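Side-chain contacts in lombricine kinase (Urechis caupo, PDB 3JPZ), which catalyses the reversible transfer of a phosphoryl group between ATP and lombricine, as a member of the ATP:guanido phosphotransferase (phosphagen kinase) family: residues A[125-130]-A[135-140]; A[140-145]-A[199-204]; A[187-192]-A[217-222]. One frame throughout, in Å; residues are numbered along the deposited sequence.

Contact 1 (A[125-130]-A[135-140])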
loop_
_atom_site.group_PDB
_atom_site.type_symbol
_atom_site.label_atom_id
_atom_site.label_comp_id
_atom_site.label_asym_id
_atom_site.label_seq_id
_atom_site.Cartn_x
_atom_site.Cartn_y
_atom_site.Cartn_z
ATOM N N ARG A 125 -6.990 -24.434 -3.289
ATOM C CA ARG A 125 -8.296 -24.397 -2.638
ATOM C C ARG A 125 -8.152 -24.499 -1.124
ATOM O O ARG A 125 -7.280 -25.207 -0.616
ATOM C CB ARG A 125 -9.203 -25.510 -3.170
ATOM C CG ARG A 125 -10.549 -25.599 -2.464
ATOM C CD ARG A 125 -11.559 -26.367 -3.296
ATOM N NE ARG A 125 -12.004 -25.600 -4.455
ATOM C CZ ARG A 125 -12.609 -26.125 -5.515
ATOM N NH1 ARG A 125 -12.846 -27.428 -5.578
ATOM N NH2 ARG A 125 -12.979 -25.349 -6.517
ATOM N N GLY A 126 -9.003 -23.768 -0.414
ATOM C CA GLY A 126 -8.951 -23.711 1.032
ATOM C C GLY A 126 -8.186 -22.515 1.566
ATOM O O GLY A 126 -8.219 -22.254 2.768
ATOM N N LEU A 127 -7.511 -21.775 0.687
ATOM C CA LEU A 127 -6.602 -20.726 1.130
ATOM C C LEU A 127 -6.842 -19.392 0.427
ATOM O O LEU A 127 -7.005 -19.330 -0.793
ATOM C CB LEU A 127 -5.163 -21.155 0.901
ATOM C CG LEU A 127 -4.774 -22.457 1.607
ATOM C CD1 LEU A 127 -3.442 -22.952 1.094
ATOM C CD2 LEU A 127 -4.730 -22.255 3.107
ATOM N N CYS A 128 -6.828 -18.319 1.210
ATOM C CA CYS A 128 -7.111 -16.997 0.674
ATOM C C CYS A 128 -6.055 -16.563 -0.322
ATOM O O CYS A 128 -4.876 -16.840 -0.159
ATOM C CB CYS A 128 -7.223 -15.977 1.808
ATOM S SG CYS A 128 -8.799 -16.061 2.671
ATOM N N TYR A 129 -6.503 -15.883 -1.366
ATOM C CA TYR A 129 -5.613 -15.171 -2.261
ATOM C C TYR A 129 -4.774 -14.128 -1.522
ATOM O O TYR A 129 -5.102 -13.727 -0.409
ATOM C CB TYR A 129 -6.439 -14.467 -3.328
ATOM C CG TYR A 129 -7.212 -15.395 -4.230
ATOM C CD1 TYR A 129 -6.575 -16.418 -4.929
ATOM C CD2 TYR A 129 -8.573 -15.226 -4.419
ATOM C CE1 TYR A 129 -7.284 -17.254 -5.769
ATOM C CE2 TYR A 129 -9.285 -16.058 -5.248
ATOM C CZ TYR A 129 -8.634 -17.070 -5.922
ATOM O OH TYR A 129 -9.355 -17.887 -6.758
ATOM N N PRO A 130 -3.696 -13.661 -2.162
ATOM C CA PRO A 130 -2.780 -12.640 -1.636
ATOM C C PRO A 130 -3.444 -11.404 -1.017
ATOM O O PRO A 130 -2.901 -10.857 -0.069
ATOM C CB PRO A 130 -1.976 -12.242 -2.871
ATOM C CG PRO A 130 -1.913 -13.501 -3.667
ATOM C CD PRO A 130 -3.245 -14.175 -3.466
ATOM N N ARG A 135 -0.201 -14.400 6.919
ATOM C CA ARG A 135 1.152 -14.940 6.803
ATOM C C ARG A 135 1.166 -16.467 6.924
ATOM O O ARG A 135 1.966 -17.136 6.276
ATOM C CB ARG A 135 2.053 -14.355 7.888
ATOM C CG ARG A 135 2.697 -13.034 7.520
ATOM C CD ARG A 135 3.616 -12.586 8.632
ATOM N NE ARG A 135 2.888 -12.466 9.886
ATOM C CZ ARG A 135 2.250 -11.371 10.280
ATOM N NH1 ARG A 135 1.608 -11.359 11.445
ATOM N NH2 ARG A 135 2.258 -10.289 9.512
ATOM N N GLY A 136 0.288 -17.008 7.760
ATOM C CA GLY A 136 0.229 -18.443 7.972
ATOM C C GLY A 136 -0.352 -19.160 6.766
ATOM O O GLY A 136 0.165 -20.189 6.326
ATOM N N GLU A 137 -1.436 -18.612 6.231
ATOM C CA GLU A 137 -2.058 -19.164 5.046
ATOM C C GLU A 137 -1.047 -19.187 3.913
ATOM O O GLU A 137 -0.924 -20.175 3.195
ATOM C CB GLU A 137 -3.254 -18.312 4.634
ATOM C CG GLU A 137 -4.542 -18.627 5.361
ATOM C CD GLU A 137 -5.708 -17.820 4.822
ATOM O OE1 GLU A 137 -5.698 -16.583 4.982
ATOM O OE2 GLU A 137 -6.630 -18.422 4.239
ATOM N N ARG A 138 -0.313 -18.091 3.773
ATOM C CA ARG A 138 0.596 -17.899 2.653
ATOM C C ARG A 138 1.738 -18.885 2.724
ATOM O O ARG A 138 2.198 -19.394 1.703
ATOM C CB ARG A 138 1.152 -16.474 2.673
ATOM C CG ARG A 138 1.746 -16.015 1.354
ATOM C CD ARG A 138 2.436 -14.667 1.502
ATOM N NE ARG A 138 1.477 -13.575 1.650
ATOM C CZ ARG A 138 1.287 -12.866 2.761
ATOM N NH1 ARG A 138 1.996 -13.103 3.855
ATOM N NH2 ARG A 138 0.384 -11.902 2.770
ATOM N N ARG A 139 2.210 -19.132 3.940
ATOM C CA ARG A 139 3.263 -20.105 4.162
ATOM C C ARG A 139 2.758 -21.495 3.821
ATOM O O ARG A 139 3.530 -22.331 3.386
ATOM C CB ARG A 139 3.738 -20.071 5.617
ATOM C CG ARG A 139 4.660 -18.911 5.939
ATOM C CD ARG A 139 4.573 -18.565 7.409
ATOM N NE ARG A 139 5.363 -17.388 7.752
ATOM C CZ ARG A 139 5.474 -16.906 8.983
ATOM N NH1 ARG A 139 4.844 -17.506 9.993
ATOM N NH2 ARG A 139 6.218 -15.830 9.203
ATOM N N GLU A 140 1.466 -21.731 4.040
ATOM C CA GLU A 140 0.836 -23.005 3.704
ATOM C C GLU A 140 0.724 -23.178 2.190
ATOM O O GLU A 140 0.909 -24.272 1.678
ATOM C CB GLU A 140 -0.544 -23.117 4.356
ATOM C CG GLU A 140 -1.322 -24.379 3.986
ATOM C CD GLU A 140 -0.655 -25.654 4.473
ATOM O OE1 GLU A 140 0.373 -25.559 5.169
ATOM O OE2 GLU A 140 -1.157 -26.753 4.153
HETATM O O HOH W 1 -7.060 -20.725 5.240
#
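L127 lays its methyl carbon CD1 on the CG methylene of E140, 3.9 Å away, with CD2 close behind, and the two side chains cross at about a right angle. Only the aliphatic part of E140 takes part, for its chain bends at chi2 (64°) and carries the carboxylate on to R143. One helical turn earlier, E137 reaches out to the loop. Its extended chain delivers OE2 to the backbone N of C128 at 3.0 Å, and the bond is straight at its hydrogen (166°), although the N-H arrives from well above the carboxylate plane, 57° out of it. A water lies between G126 O and OE2, but its unusually short approach to OE2 is doubtful. This is a connection in the antiparallel-sheet domain of phosphagen kinases: the chain leaves strand 113-122, passes through 125-130 and enters helix 135-149, whose first turns fold back on the loop. E137 belongs to the first turn, where the helix dipole would be expected to favour a negative charge. The carboxylate also lies against the C128 side chain, with OE2 3.5 Å from CB and 3.6 Å from SG. R138 swings its guanidinium to the vicinity of P130 O, but that approach is long, and its firm partner is D197. On the same helix R135 forms a salt bridge to D45 of the second subunit.

Contact 2 (A[140-145]-A[199-204])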
loop_
_atom_site.group_PDB
_atom_site.type_symbol
_atom_site.label_atom_id
_atom_site.label_comp_id
_atom_site.label_asym_id
_atom_site.label_seq_id
_atom_site.Cartn_x
_atom_site.Cartn_y
_atom_site.Cartn_z
ATOM N N GLU A 140 1.466 -21.731 4.040
ATOM C CA GLU A 140 0.836 -23.005 3.704
ATOM C C GLU A 140 0.724 -23.178 2.190
ATOM O O GLU A 140 0.909 -24.272 1.678
ATOM C CB GLU A 140 -0.544 -23.117 4.356
ATOM C CG GLU A 140 -1.322 -24.379 3.986
ATOM C CD GLU A 140 -0.655 -25.654 4.473
ATOM O OE1 GLU A 140 0.373 -25.559 5.169
ATOM O OE2 GLU A 140 -1.157 -26.753 4.153
ATOM N N VAL A 141 0.414 -22.104 1.470
ATOM C CA VAL A 141 0.493 -22.151 0.014
ATOM C C VAL A 141 1.916 -22.518 -0.408
ATOM O O VAL A 141 2.127 -23.481 -1.146
ATOM C CB VAL A 141 0.127 -20.810 -0.652
ATOM C CG1 VAL A 141 0.362 -20.910 -2.137
ATOM C CG2 VAL A 141 -1.313 -20.443 -0.377
ATOM N N GLU A 142 2.894 -21.756 0.071
ATOM C CA GLU A 142 4.286 -22.013 -0.272
ATOM C C GLU A 142 4.685 -23.447 0.070
ATOM O O GLU A 142 5.415 -24.085 -0.679
ATOM C CB GLU A 142 5.226 -21.051 0.450
ATOM C CG GLU A 142 6.708 -21.303 0.143
ATOM C CD GLU A 142 7.636 -20.504 1.031
ATOM O OE1 GLU A 142 7.341 -20.369 2.236
ATOM O OE2 GLU A 142 8.663 -20.006 0.530
ATOM N N ARG A 143 4.214 -23.955 1.204
ATOM C CA ARG A 143 4.621 -25.280 1.636
ATOM C C ARG A 143 4.023 -26.316 0.710
ATOM O O ARG A 143 4.711 -27.213 0.238
ATOM C CB ARG A 143 4.176 -25.567 3.062
ATOM C CG ARG A 143 4.601 -26.950 3.527
ATOM C CD ARG A 143 4.213 -27.225 4.969
ATOM N NE ARG A 143 2.791 -27.519 5.108
ATOM C CZ ARG A 143 2.207 -28.634 4.675
ATOM N NH1 ARG A 143 2.916 -29.571 4.056
ATOM N NH2 ARG A 143 0.904 -28.810 4.854
ATOM N N VAL A 144 2.729 -26.184 0.457
ATOM C CA VAL A 144 2.008 -27.126 -0.378
ATOM C C VAL A 144 2.644 -27.215 -1.762
ATOM O O VAL A 144 2.975 -28.297 -2.235
ATOM C CB VAL A 144 0.525 -26.718 -0.492
ATOM C CG1 VAL A 144 -0.185 -27.521 -1.561
ATOM C CG2 VAL A 144 -0.169 -26.889 0.856
ATOM N N ILE A 145 2.828 -26.070 -2.406
ATOM C CA ILE A 145 3.385 -26.039 -3.751
ATOM C C ILE A 145 4.829 -26.548 -3.766
ATOM O O ILE A 145 5.218 -27.322 -4.631
ATOM C CB ILE A 145 3.316 -24.612 -4.331
ATOM C CG1 ILE A 145 1.857 -24.155 -4.396
ATOM C CG2 ILE A 145 3.944 -24.566 -5.699
ATOM C CD1 ILE A 145 1.678 -22.700 -4.774
ATOM N N PRO A 199 9.214 -10.424 1.643
ATOM C CA PRO A 199 8.898 -11.517 0.721
ATOM C C PRO A 199 8.703 -12.860 1.424
ATOM O O PRO A 199 9.090 -13.904 0.896
ATOM C CB PRO A 199 10.167 -11.617 -0.117
ATOM C CG PRO A 199 11.284 -11.017 0.775
ATOM C CD PRO A 199 10.628 -10.497 2.031
ATOM N N ASP A 200 8.135 -12.831 2.617
ATOM C CA ASP A 200 7.845 -14.052 3.351
ATOM C C ASP A 200 6.959 -14.996 2.536
ATOM O O ASP A 200 5.882 -14.611 2.073
ATOM C CB ASP A 200 7.153 -13.706 4.662
ATOM C CG ASP A 200 7.016 -14.898 5.568
ATOM O OD1 ASP A 200 6.529 -15.949 5.102
ATOM O OD2 ASP A 200 7.405 -14.774 6.740
ATOM N N ALA A 201 7.430 -16.227 2.357
ATOM C CA ALA A 201 6.695 -17.253 1.621
ATOM C C ALA A 201 6.564 -16.925 0.130
ATOM O O ALA A 201 5.655 -17.409 -0.539
ATOM C CB ALA A 201 5.322 -17.473 2.239
ATOM N N ARG A 202 7.464 -16.098 -0.383
ATOM C CA ARG A 202 7.574 -15.888 -1.829
ATOM C C ARG A 202 8.769 -16.670 -2.315
ATOM O O ARG A 202 9.759 -16.787 -1.598
ATOM C CB ARG A 202 7.783 -14.417 -2.170
ATOM C CG ARG A 202 6.510 -13.631 -2.275
ATOM C CD ARG A 202 5.772 -13.628 -0.952
ATOM N NE ARG A 202 4.585 -12.793 -1.032
ATOM C CZ ARG A 202 4.117 -12.041 -0.044
ATOM N NH1 ARG A 202 4.734 -12.012 1.126
ATOM N NH2 ARG A 202 3.033 -11.305 -0.237
ATOM N N GLY A 203 8.691 -17.209 -3.522
ATOM C CA GLY A 203 9.818 -17.942 -4.055
ATOM C C GLY A 203 9.754 -18.220 -5.536
ATOM O O GLY A 203 8.729 -18.039 -6.190
ATOM N N ILE A 204 10.889 -18.666 -6.054
ATOM C CA ILE A 204 11.021 -19.032 -7.444
ATOM C C ILE A 204 11.523 -20.457 -7.514
ATOM O O ILE A 204 12.569 -20.780 -6.959
ATOM C CB ILE A 204 12.033 -18.127 -8.149
ATOM C CG1 ILE A 204 11.592 -16.662 -8.051
ATOM C CG2 ILE A 204 12.204 -18.563 -9.594
ATOM C CD1 ILE A 204 12.683 -15.669 -8.406
#
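A201 O is held by the side-chain amide of N217, which donates to it through ND2, while E142 sets its CB 3.8 Å from the same oxygen. A201 is the third residue of a type II beta turn running from P199 to R202, closed by the bond from R202 N to P199 O (3.0 Å) and leading into strand 203-207 of the large antiparallel sheet; helix 135-149 lies along the turn and presents E142 to it. With CG anti to the backbone N (chi1 179°), the extended chain of E142 places its carboxylate directly beside the A201 backbone. OE1 comes to 3.2 Å from A201 CA and 3.5 Å from its CB methyl, and CD is also near CA, so the meeting is one of van der Waals contact between an acid and a compact turn. The other carboxylate oxygen, E142 OE2, is hydrogen-bonded to Y160 OH. D200 puts a second acid nearby, its OD1 5.3 Å from E142 OE1; any repulsion between them would be eased by R139, which forms a salt bridge with D200. E140 faces away from the turn, and R143 NE meets its OE1 on the syn side, tilted 28° from the carboxylate plane. R202, the last residue of the turn, bonds through NE to N217 O, and its NH1 donates both to R196 O and to D200 O, the D200 oxygen standing 3.0 Å from NH1 and 33° out of the guanidinium plane.

Contact 3 (A[187-192]-A[217-222]). With NO3 (nitrate ion), chain C.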
loop_
_atom_site.group_PDB
_atom_site.type_symbol
_atom_site.label_atom_id
_atom_site.label_comp_id
_atom_site.label_asym_id
_atom_site.label_seq_id
_atom_site.Cartn_x
_atom_site.Cartn_y
_atom_site.Cartn_z
ATOM N N HIS A 187 -0.767 -0.536 -8.783
ATOM C CA HIS A 187 -1.893 -0.167 -7.938
ATOM C C HIS A 187 -2.704 -1.391 -7.510
ATOM O O HIS A 187 -3.128 -1.490 -6.360
ATOM C CB HIS A 187 -2.797 0.811 -8.678
ATOM C CG HIS A 187 -2.121 2.096 -9.033
ATOM N ND1 HIS A 187 -1.428 2.849 -8.108
ATOM C CD2 HIS A 187 -2.041 2.770 -10.206
ATOM C CE1 HIS A 187 -0.948 3.931 -8.698
ATOM N NE2 HIS A 187 -1.304 3.906 -9.971
ATOM N N LEU A 188 -2.929 -2.327 -8.425
ATOM C CA LEU A 188 -3.790 -3.461 -8.099
ATOM C C LEU A 188 -3.260 -4.243 -6.903
ATOM O O LEU A 188 -3.982 -4.504 -5.939
ATOM C CB LEU A 188 -3.931 -4.412 -9.282
ATOM C CG LEU A 188 -4.843 -5.586 -8.935
ATOM C CD1 LEU A 188 -6.170 -5.076 -8.355
ATOM C CD2 LEU A 188 -5.081 -6.487 -10.148
ATOM N N MET A 189 -1.995 -4.628 -6.999
ATOM C CA MET A 189 -1.350 -5.486 -6.017
ATOM C C MET A 189 -1.065 -4.728 -4.716
ATOM O O MET A 189 -1.116 -5.287 -3.620
ATOM C CB MET A 189 -0.051 -6.037 -6.609
ATOM C CG MET A 189 -0.269 -7.142 -7.622
ATOM S SD MET A 189 -0.937 -8.616 -6.801
ATOM C CE MET A 189 0.567 -9.310 -6.136
ATOM N N VAL A 190 -0.765 -3.446 -4.837
ATOM C CA VAL A 190 -0.503 -2.636 -3.655
ATOM C C VAL A 190 -1.805 -2.359 -2.908
ATOM O O VAL A 190 -1.969 -2.714 -1.740
ATOM C CB VAL A 190 0.176 -1.308 -4.031
ATOM C CG1 VAL A 190 0.167 -0.348 -2.852
ATOM C CG2 VAL A 190 1.603 -1.559 -4.498
ATOM N N ASN A 191 -2.738 -1.726 -3.601
ATOM C CA ASN A 191 -3.982 -1.300 -2.992
ATOM C C ASN A 191 -4.840 -2.476 -2.489
ATOM O O ASN A 191 -5.703 -2.292 -1.637
ATOM C CB ASN A 191 -4.761 -0.434 -3.983
ATOM C CG ASN A 191 -4.029 0.862 -4.334
ATOM O OD1 ASN A 191 -3.302 1.421 -3.520
ATOM N ND2 ASN A 191 -4.232 1.342 -5.543
ATOM N N SER A 192 -4.609 -3.676 -3.011
ATOM C CA SER A 192 -5.338 -4.858 -2.536
ATOM C C SER A 192 -4.647 -5.514 -1.338
ATOM O O SER A 192 -5.046 -6.592 -0.890
ATOM C CB SER A 192 -5.504 -5.887 -3.663
ATOM O OG SER A 192 -4.253 -6.385 -4.098
ATOM N N ASN A 217 3.388 -17.059 -4.698
ATOM C CA ASN A 217 2.926 -15.972 -3.857
ATOM C C ASN A 217 3.401 -14.604 -4.338
ATOM O O ASN A 217 3.584 -13.689 -3.544
ATOM C CB ASN A 217 3.294 -16.245 -2.389
ATOM C CG ASN A 217 2.382 -17.295 -1.752
ATOM O OD1 ASN A 217 1.198 -17.371 -2.072
ATOM N ND2 ASN A 217 2.929 -18.111 -0.867
ATOM N N GLU A 218 3.591 -14.472 -5.645
ATOM C CA GLU A 218 3.682 -13.152 -6.252
ATOM C C GLU A 218 2.254 -12.621 -6.389
ATOM O O GLU A 218 1.677 -12.123 -5.423
ATOM C CB GLU A 218 4.385 -13.207 -7.609
ATOM C CG GLU A 218 4.753 -11.838 -8.149
ATOM C CD GLU A 218 4.275 -11.608 -9.566
ATOM O OE1 GLU A 218 3.489 -12.435 -10.084
ATOM O OE2 GLU A 218 4.673 -10.584 -10.152
ATOM N N GLU A 219 1.671 -12.755 -7.575
ATOM C CA GLU A 219 0.310 -12.283 -7.831
ATOM C C GLU A 219 -0.708 -13.381 -7.552
ATOM O O GLU A 219 -1.777 -13.134 -6.998
ATOM C CB GLU A 219 0.185 -11.808 -9.280
ATOM C CG GLU A 219 -1.210 -11.370 -9.680
ATOM C CD GLU A 219 -1.230 -10.645 -11.020
ATOM O OE1 GLU A 219 -2.334 -10.462 -11.576
ATOM O OE2 GLU A 219 -0.146 -10.260 -11.517
ATOM N N ASP A 220 -0.358 -14.597 -7.947
ATOM C CA ASP A 220 -1.184 -15.772 -7.715
ATOM C C ASP A 220 -0.451 -16.649 -6.711
ATOM O O ASP A 220 0.717 -16.411 -6.417
ATOM C CB ASP A 220 -1.406 -16.537 -9.023
ATOM C CG ASP A 220 -2.107 -15.693 -10.082
ATOM O OD1 ASP A 220 -3.253 -15.259 -9.842
ATOM O OD2 ASP A 220 -1.514 -15.466 -11.158
ATOM N N HIS A 221 -1.122 -17.654 -6.167
ATOM C CA HIS A 221 -0.421 -18.583 -5.302
ATOM C C HIS A 221 0.699 -19.197 -6.121
ATOM O O HIS A 221 1.864 -19.166 -5.731
ATOM C CB HIS A 221 -1.345 -19.681 -4.763
ATOM C CG HIS A 221 -2.304 -19.209 -3.719
ATOM N ND1 HIS A 221 -3.532 -19.803 -3.517
ATOM C CD2 HIS A 221 -2.224 -18.198 -2.824
ATOM C CE1 HIS A 221 -4.165 -19.179 -2.540
ATOM N NE2 HIS A 221 -3.393 -18.201 -2.102
ATOM N N MET A 222 0.338 -19.736 -7.276
ATOM C CA MET A 222 1.291 -20.401 -8.142
ATOM C C MET A 222 1.159 -19.904 -9.570
ATOM O O MET A 222 0.127 -20.080 -10.201
ATOM C CB MET A 222 1.059 -21.906 -8.122
ATOM C CG MET A 222 2.115 -22.692 -8.860
ATOM S SD MET A 222 1.889 -24.461 -8.648
ATOM C CE MET A 222 0.346 -24.690 -9.538
HETATM N N NO3 C . -3.764 4.601 -6.506
HETATM O O1 NO3 C . -3.506 4.126 -5.226
HETATM O O2 NO3 C . -4.354 3.737 -7.423
HETATM O O3 NO3 C . -3.441 5.919 -6.867
#
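The imidazole of H187 carries a nitrate on one face: nitrate O2 stands 3.0 Å above the ring plane, displaced toward the rim where ND1 lies, and the ion is turned nearly parallel to the ring. N191, one helical turn on, steadies it through ND2, which donates to nitrate O1 at 2.9 Å and more weakly to O2. The ion probably comes from the crystallisation liquor. Between the segments, M189 does the touching. Its three torsions all lie on the negative side (chi1 -76°), curling the chain so that the methyl CE rests 3.1 Å from E218 O and 3.4 Å from E219 CA. SD passes E219 CG at 4.0 Å, and the two side chains cross roughly at right angles. At the end of the short helix, S192 OG donates to L188 O at 2.6 Å. Helix 187-191 also leans on helix 44-53, so M189 joins that region to the hairpin connection between strands 212-216 and 222-229. D220 of that connection forms a salt bridge with ADP-binding R223, and E218 and E219 make weak, long ion pairs with it, placing the contact at the margin of the phosphagen-kinase nucleotide site, where this chain holds no nucleotide.

How the contacts relate
From the N terminus, contact 1 comes first and closes a tight loop, with four residues between its segments, joining the exit of strand 113-122 to the start of helix 135-149. Contact 2 follows in series, beginning at the shared E140 and closing a far longer excursion that returns at the turn before strand 203-207. Contact 3 opens inside that excursion and closes beyond it, so contacts 2 and 3 cross. N217 is a hub shared by all three, its ND2 reaching back to R138 O, and H221 NE2 adds a bond to C128 O. Loop, helix, turn and hairpin connection are thereby tied together at one end of the sheet.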